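Hypothetical protein SpyM3_0169 (Streptococcus pyogenes, PDB 1PG6) is of unknown function but belongs to the AIM24 mitochondrial-biogenesis family of the cupin clan and binds calcium ions in the crystal. Local coordinates at residues Ser42-Asn53 with Ala85-Ala96. Numbering follows the deposited sequence.
Sequences SMVYHTENVTLN and AMSNGDGKLALA. With CA (calcium ion), chain C.
V44 and Y45 of strand 43-46 both face A94 of the antiparallel strand 91-95. V44 N donates to A94 O (2.8 Å), and A94 N returns the bond to Y45 O. This is a classic beta bulge. Further backbone bonds extend the pairing: A96 N to S42 O at one end, T47 N to K92 O at the other. T47 adds a side-chain bond. Its OG1 sits between its own backbone N and carbonyl carbon (chi1 49°) and accepts an almost straight bond from K92 N (3.0 Å).

Both segments then turn and pair again. T51 and M86 exchange two backbone bonds, and N88 N donates to N49 O. In 42-53 a type I turn from T47 to V50 links the two strands; in 85-96 the loop 88-90 does so. T47 O takes V50 N and H46 ND1 from opposite faces of its carbonyl plane.

Apolar contacts lie on both faces. A94 CB lies over one face of the Y45 ring, 3.7 Å from its centroid, a CH-pi contact. On the other face M43, a selenomethionine bent at chi2 and chi3, crosses L93 at about a right angle and brings CE to 3.6 Å from L93 CD1. V50 CG1 rests near A85 CB. Separately, the bent chain of M86 sets CE in van der Waals contact with N53 CB (3.4 Å).

M43 O binds calcium (2.5 Å) together with G41 O and a water. Strands 43-46 and 50-53 are the outermost strands of two neighbouring antiparallel sheets, consistent with a cupin-like beta sandwich.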
loop_
_atom_site.group_PDB
_atom_site.type_symbol
_atom_site.label_atom_id
_atom_site.label_comp_id
_atom_site.label_asym_id
_atom_site.label_seq_id
_atom_site.Cartn_x
_atom_site.Cartn_y
_atom_site.Cartn_z
ATOM N N SER A 42 3.907 -8.083 7.916
ATOM C CA SER A 42 2.503 -8.048 8.338
ATOM C C SER A 42 1.943 -9.375 8.835
ATOM O O SER A 42 0.846 -9.426 9.393
ATOM C CB SER A 42 1.611 -7.507 7.210
ATOM O OG SER A 42 1.608 -8.370 6.086
HETATM N N MSE A 43 2.692 -10.456 8.655
HETATM C CA MSE A 43 2.228 -11.767 9.108
HETATM C C MSE A 43 2.039 -11.833 10.630
HETATM O O MSE A 43 2.890 -11.380 11.373
HETATM C CB MSE A 43 3.241 -12.834 8.686
HETATM C CG MSE A 43 2.850 -14.231 9.093
HETATM SE SE MSE A 43 1.385 -14.859 8.042
HETATM C CE MSE A 43 2.436 -15.444 6.522
ATOM N N VAL A 44 0.926 -12.388 11.099
ATOM C CA VAL A 44 0.702 -12.527 12.538
ATOM C C VAL A 44 0.849 -14.007 12.862
ATOM O O VAL A 44 1.479 -14.385 13.849
ATOM C CB VAL A 44 -0.701 -12.052 12.951
ATOM C CG1 VAL A 44 -0.911 -12.265 14.445
ATOM C CG2 VAL A 44 -0.856 -10.576 12.595
ATOM N N TYR A 45 0.260 -14.839 12.011
ATOM C CA TYR A 45 0.346 -16.282 12.157
ATOM C C TYR A 45 -0.146 -16.966 10.891
ATOM O O TYR A 45 -0.809 -16.353 10.053
ATOM C CB TYR A 45 -0.443 -16.776 13.381
ATOM C CG TYR A 45 -1.941 -16.562 13.348
ATOM C CD1 TYR A 45 -2.529 -15.502 14.042
ATOM C CD2 TYR A 45 -2.776 -17.447 12.666
ATOM C CE1 TYR A 45 -3.914 -15.330 14.065
ATOM C CE2 TYR A 45 -4.163 -17.282 12.680
ATOM C CZ TYR A 45 -4.723 -16.225 13.381
ATOM O OH TYR A 45 -6.093 -16.063 13.402
ATOM N N HIS A 46 0.198 -18.238 10.740
ATOM C CA HIS A 46 -0.213 -18.982 9.563
ATOM C C HIS A 46 -0.124 -20.475 9.830
ATOM O O HIS A 46 0.631 -20.909 10.699
ATOM C CB HIS A 46 0.676 -18.598 8.376
ATOM C CG HIS A 46 2.122 -18.946 8.560
ATOM N ND1 HIS A 46 2.615 -20.213 8.335
ATOM C CD2 HIS A 46 3.174 -18.196 8.961
ATOM C CE1 HIS A 46 3.913 -20.228 8.589
ATOM N NE2 HIS A 46 4.277 -19.018 8.971
ATOM N N THR A 47 -0.904 -21.258 9.094
ATOM C CA THR A 47 -0.884 -22.703 9.272
ATOM C C THR A 47 0.423 -23.266 8.730
ATOM O O THR A 47 1.095 -22.633 7.915
ATOM C CB THR A 47 -2.078 -23.374 8.564
ATOM O OG1 THR A 47 -2.174 -22.892 7.220
ATOM C CG2 THR A 47 -3.371 -23.072 9.308
ATOM N N GLU A 48 0.779 -24.460 9.192
ATOM C CA GLU A 48 2.017 -25.118 8.788
ATOM C C GLU A 48 2.207 -25.261 7.279
ATOM O O GLU A 48 3.323 -25.122 6.777
ATOM C CB GLU A 48 2.103 -26.499 9.444
ATOM C CG GLU A 48 3.419 -27.229 9.208
ATOM C CD GLU A 48 4.608 -26.518 9.837
ATOM O OE1 GLU A 48 4.941 -25.399 9.393
ATOM O OE2 GLU A 48 5.205 -27.083 10.780
ATOM N N ASN A 49 1.127 -25.538 6.555
ATOM C CA ASN A 49 1.216 -25.715 5.109
ATOM C C ASN A 49 1.353 -24.412 4.327
ATOM O O ASN A 49 1.290 -24.410 3.099
ATOM C CB ASN A 49 0.010 -26.507 4.593
ATOM C CG ASN A 49 -1.314 -25.867 4.961
ATOM O OD1 ASN A 49 -2.380 -26.393 4.638
ATOM N ND2 ASN A 49 -1.255 -24.731 5.644
ATOM N N VAL A 50 1.538 -23.305 5.041
ATOM C CA VAL A 50 1.702 -22.007 4.396
ATOM C C VAL A 50 3.150 -21.558 4.549
ATOM O O VAL A 50 3.654 -21.429 5.664
ATOM C CB VAL A 50 0.777 -20.939 5.019
ATOM C CG1 VAL A 50 1.079 -19.574 4.411
ATOM C CG2 VAL A 50 -0.677 -21.308 4.779
ATOM N N THR A 51 3.817 -21.332 3.423
ATOM C CA THR A 51 5.211 -20.909 3.433
ATOM C C THR A 51 5.381 -19.462 2.979
ATOM O O THR A 51 4.724 -19.013 2.040
ATOM C CB THR A 51 6.068 -21.811 2.523
ATOM O OG1 THR A 51 7.414 -21.322 2.493
ATOM C CG2 THR A 51 5.509 -21.827 1.112
ATOM N N LEU A 52 6.269 -18.743 3.656
ATOM C CA LEU A 52 6.542 -17.349 3.335
ATOM C C LEU A 52 7.827 -17.245 2.524
ATOM O O LEU A 52 8.900 -17.621 2.998
ATOM C CB LEU A 52 6.677 -16.532 4.623
ATOM C CG LEU A 52 6.950 -15.032 4.474
ATOM C CD1 LEU A 52 5.785 -14.364 3.754
ATOM C CD2 LEU A 52 7.150 -14.412 5.849
ATOM N N ASN A 53 7.716 -16.735 1.302
ATOM C CA ASN A 53 8.877 -16.585 0.433
ATOM C C ASN A 53 9.219 -15.116 0.188
ATOM O O ASN A 53 8.330 -14.272 0.076
ATOM C CB ASN A 53 8.621 -17.278 -0.905
ATOM C CG ASN A 53 9.811 -17.197 -1.840
ATOM O OD1 ASN A 53 10.910 -17.645 -1.506
ATOM N ND2 ASN A 53 9.599 -16.623 -3.018
ATOM N N ALA A 85 3.146 -15.293 0.302
ATOM C CA ALA A 85 2.816 -16.497 1.045
ATOM C C ALA A 85 2.184 -17.506 0.096
ATOM O O ALA A 85 1.290 -17.161 -0.676
ATOM C CB ALA A 85 1.851 -16.162 2.173
HETATM N N MSE A 86 2.672 -18.743 0.138
HETATM C CA MSE A 86 2.149 -19.812 -0.711
HETATM C C MSE A 86 1.536 -20.911 0.145
HETATM O O MSE A 86 2.037 -21.219 1.225
HETATM C CB MSE A 86 3.256 -20.409 -1.585
HETATM C CG MSE A 86 3.589 -19.597 -2.824
HETATM SE SE MSE A 86 4.560 -17.976 -2.463
HETATM C CE MSE A 86 6.299 -18.532 -3.104
ATOM N N SER A 87 0.457 -21.509 -0.350
ATOM C CA SER A 87 -0.229 -22.564 0.382
ATOM C C SER A 87 -0.175 -23.915 -0.327
ATOM O O SER A 87 -0.391 -24.008 -1.536
ATOM C CB SER A 87 -1.690 -22.168 0.612
ATOM O OG SER A 87 -2.360 -23.110 1.428
ATOM N N ASN A 88 0.121 -24.954 0.446
ATOM C CA ASN A 88 0.186 -26.320 -0.059
ATOM C C ASN A 88 -1.019 -27.011 0.570
ATOM O O ASN A 88 -0.928 -27.576 1.660
ATOM C CB ASN A 88 1.489 -26.987 0.395
ATOM C CG ASN A 88 1.759 -28.297 -0.322
ATOM O OD1 ASN A 88 2.848 -28.862 -0.212
ATOM N ND2 ASN A 88 0.770 -28.789 -1.057
ATOM N N GLY A 89 -2.150 -26.951 -0.125
ATOM C CA GLY A 89 -3.382 -27.523 0.386
ATOM C C GLY A 89 -4.174 -26.353 0.939
ATOM O O GLY A 89 -3.827 -25.205 0.663
ATOM N N ASP A 90 -5.228 -26.611 1.707
ATOM C CA ASP A 90 -6.010 -25.517 2.277
ATOM C C ASP A 90 -5.242 -24.916 3.448
ATOM O O ASP A 90 -4.930 -25.610 4.414
ATOM C CB ASP A 90 -7.380 -26.009 2.753
ATOM C CG ASP A 90 -8.294 -26.395 1.605
ATOM O OD1 ASP A 90 -8.483 -25.569 0.685
ATOM O OD2 ASP A 90 -8.831 -27.521 1.626
ATOM N N GLY A 91 -4.929 -23.627 3.358
ATOM C CA GLY A 91 -4.186 -22.983 4.425
ATOM C C GLY A 91 -4.790 -21.679 4.910
ATOM O O GLY A 91 -5.671 -21.112 4.267
ATOM N N LYS A 92 -4.302 -21.201 6.050
ATOM C CA LYS A 92 -4.798 -19.964 6.631
ATOM C C LYS A 92 -3.669 -19.091 7.158
ATOM O O LYS A 92 -2.608 -19.582 7.536
ATOM C CB LYS A 92 -5.755 -20.270 7.788
ATOM C CG LYS A 92 -6.972 -21.096 7.417
ATOM C CD LYS A 92 -7.832 -21.362 8.643
ATOM C CE LYS A 92 -9.022 -22.252 8.313
ATOM N NZ LYS A 92 -9.864 -22.504 9.518
ATOM N N LEU A 93 -3.897 -17.785 7.169
ATOM C CA LEU A 93 -2.906 -16.867 7.702
ATOM C C LEU A 93 -3.635 -15.600 8.106
ATOM O O LEU A 93 -4.745 -15.337 7.644
ATOM C CB LEU A 93 -1.809 -16.555 6.679
ATOM C CG LEU A 93 -2.096 -15.693 5.453
ATOM C CD1 LEU A 93 -0.788 -15.088 4.952
ATOM C CD2 LEU A 93 -2.760 -16.519 4.362
ATOM N N ALA A 94 -3.019 -14.828 8.989
ATOM C CA ALA A 94 -3.621 -13.589 9.455
ATOM C C ALA A 94 -2.580 -12.493 9.328
ATOM O O ALA A 94 -1.410 -12.708 9.639
ATOM C CB ALA A 94 -4.067 -13.737 10.913
ATOM N N LEU A 95 -3.015 -11.329 8.861
ATOM C CA LEU A 95 -2.128 -10.188 8.679
ATOM C C LEU A 95 -2.574 -9.013 9.524
ATOM O O LEU A 95 -3.757 -8.874 9.841
ATOM C CB LEU A 95 -2.138 -9.722 7.222
ATOM C CG LEU A 95 -1.848 -10.737 6.122
ATOM C CD1 LEU A 95 -1.904 -10.035 4.759
ATOM C CD2 LEU A 95 -0.490 -11.365 6.368
ATOM N N ALA A 96 -1.617 -8.161 9.870
ATOM C CA ALA A 96 -1.895 -6.965 10.644
ATOM C C ALA A 96 -1.183 -5.791 9.980
ATOM O O ALA A 96 -0.011 -5.898 9.619
ATOM C CB ALA A 96 -1.384 -7.136 12.073
HETATM CA CA CA C . 4.770 -9.839 11.781
HETATM O O HOH W 1 7.009 -8.764 12.274
#